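Local structure of inner membrane lipoprotein SadB (Salmonella enterica, 4C47) at residues 88-93 against 185-190. The protein is a homotrimeric inner membrane lipoprotein required for proper surface expression of the trimeric autotransporter adhesin SadA, and could take a direct part in its biogenesis. Residues are numbered along the deposited sequence; the frame is centred on the assembly and turned at random.
Sequences GNIGLA and IDMENV
At one end of a beta-sandwich, Leu-92 on strand 91-102 and Ile-90 just before it meet Ile-185 on strand 180-186 and Met-187 just after it. The two strands belong to different sheets, and no hydrogen bond crosses between the segments; side chains alone join them. On the strands themselves, CD1 of Leu-92 meets CD1 of Ile-185 at 3.7 Å, the two chains passing at a slant, with Phe-125 of strand 124-130 touching both. Beside this pair, Ile-90 is extended (chi2 -177°) and its CD1 serves two partners: it lies 3.6 Å from SD of Met-187, whose chain runs past it in the opposite direction, and meets CG1 of Val-190 tip to tip at 3.7 Å. In Met-187, chi3 (-70°) turns CE back to 3.6 Å from CB of Asn-89. A type I turn, Met-187 to Val-190, brings Val-190 back to Ile-90; it is overlapped by an Asx turn in which Glu-188 N donates to Asp-186 OD1 (3.1 Å, 161°), while OD2 of Asp-186 forms a salt bridge with NZ of Lys-151. Apolar side chains meeting between two sheets, with exposed Glu-188 and Asn-189 in the turn, typify a beta-sandwich, here SadB's globular C-terminal domain.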
loop_
_atom_site.group_PDB
_atom_site.type_symbol
_atom_site.label_atom_id
_atom_site.label_comp_id
_atom_site.label_asym_id
_atom_site.label_seq_id
_atom_site.Cartn_x
_atom_site.Cartn_y
_atom_site.Cartn_z
ATOM N N GLY A 88 6.843 12.283 10.464
ATOM C CA GLY A 88 7.716 11.198 10.868
ATOM C C GLY A 88 9.072 11.680 11.349
ATOM O O GLY A 88 9.843 10.914 11.923
ATOM N N ASN A 89 9.366 12.955 11.111
ATOM C CA ASN A 89 10.638 13.535 11.526
ATOM C C ASN A 89 10.443 14.750 12.417
ATOM O O ASN A 89 11.087 14.881 13.456
ATOM C CB ASN A 89 11.478 13.929 10.310
ATOM C CG ASN A 89 11.856 12.743 9.452
ATOM O OD1 ASN A 89 11.829 11.599 9.903
ATOM N ND2 ASN A 89 12.223 13.011 8.203
ATOM N N ILE A 90 9.559 15.643 11.991
ATOM C CA ILE A 90 9.252 16.842 12.752
ATOM C C ILE A 90 7.788 16.840 13.177
ATOM O O ILE A 90 6.896 16.589 12.369
ATOM C CB ILE A 90 9.569 18.116 11.941
ATOM C CG1 ILE A 90 11.081 18.304 11.827
ATOM C CG2 ILE A 90 8.949 19.338 12.589
ATOM C CD1 ILE A 90 11.485 19.570 11.113
ATOM N N GLY A 91 7.555 17.096 14.458
ATOM C CA GLY A 91 6.208 17.189 14.986
ATOM C C GLY A 91 5.889 18.602 15.433
ATOM O O GLY A 91 6.636 19.212 16.197
ATOM N N LEU A 92 4.770 19.122 14.945
ATOM C CA LEU A 92 4.320 20.463 15.275
ATOM C C LEU A 92 2.870 20.396 15.709
ATOM O O LEU A 92 2.088 19.624 15.156
ATOM C CB LEU A 92 4.428 21.385 14.057
ATOM C CG LEU A 92 5.797 21.620 13.414
ATOM C CD1 LEU A 92 5.656 22.566 12.232
ATOM C CD2 LEU A 92 6.783 22.177 14.424
ATOM N N ALA A 93 2.506 21.193 16.705
ATOM C CA ALA A 93 1.093 21.389 17.012
ATOM C C ALA A 93 0.728 22.812 16.643
ATOM O O ALA A 93 1.599 23.674 16.561
ATOM C CB ALA A 93 0.797 21.119 18.485
ATOM N N ILE A 185 4.847 20.030 5.578
ATOM C CA ILE A 185 6.184 20.526 5.886
ATOM C C ILE A 185 7.189 20.264 4.765
ATOM O O ILE A 185 7.375 19.124 4.338
ATOM C CB ILE A 185 6.733 19.880 7.175
ATOM C CG1 ILE A 185 5.850 20.225 8.370
ATOM C CG2 ILE A 185 8.160 20.335 7.433
ATOM C CD1 ILE A 185 5.820 21.694 8.683
ATOM N N ASP A 186 7.840 21.324 4.298
ATOM C CA ASP A 186 8.978 21.183 3.400
ATOM C C ASP A 186 10.248 21.161 4.245
ATOM O O ASP A 186 10.458 22.034 5.090
ATOM C CB ASP A 186 9.018 22.323 2.381
ATOM C CG ASP A 186 9.907 22.011 1.188
ATOM O OD1 ASP A 186 11.029 21.500 1.390
ATOM O OD2 ASP A 186 9.478 22.273 0.045
ATOM N N MET A 187 11.090 20.160 4.007
ATOM C CA MET A 187 12.215 19.868 4.889
ATOM C C MET A 187 13.575 20.187 4.280
ATOM O O MET A 187 14.608 19.844 4.853
ATOM C CB MET A 187 12.177 18.395 5.296
ATOM C CG MET A 187 10.933 18.008 6.064
ATOM S SD MET A 187 11.233 17.990 7.836
ATOM C CE MET A 187 12.292 16.558 7.966
ATOM N N GLU A 188 13.568 20.849 3.127
ATOM C CA GLU A 188 14.791 21.121 2.375
ATOM C C GLU A 188 15.857 21.884 3.165
ATOM O O GLU A 188 17.007 21.452 3.236
ATOM C CB GLU A 188 14.466 21.867 1.078
ATOM N N ASN A 189 15.474 23.009 3.762
ATOM C CA ASN A 189 16.432 23.866 4.459
ATOM C C ASN A 189 16.267 23.881 5.977
ATOM O O ASN A 189 16.652 24.844 6.642
ATOM C CB ASN A 189 16.356 25.292 3.912
ATOM C CG ASN A 189 16.617 25.358 2.421
ATOM O OD1 ASN A 189 17.450 24.621 1.893
ATOM N ND2 ASN A 189 15.901 26.238 1.733
ATOM N N VAL A 190 15.698 22.808 6.517
ATOM C CA VAL A 190 15.489 22.673 7.954
ATOM C C VAL A 190 16.812 22.491 8.695
ATOM O O VAL A 190 17.677 21.734 8.255
ATOM C CB VAL A 190 14.546 21.486 8.257
ATOM C CG1 VAL A 190 14.590 21.110 9.731
ATOM C CG2 VAL A 190 13.129 21.815 7.825
#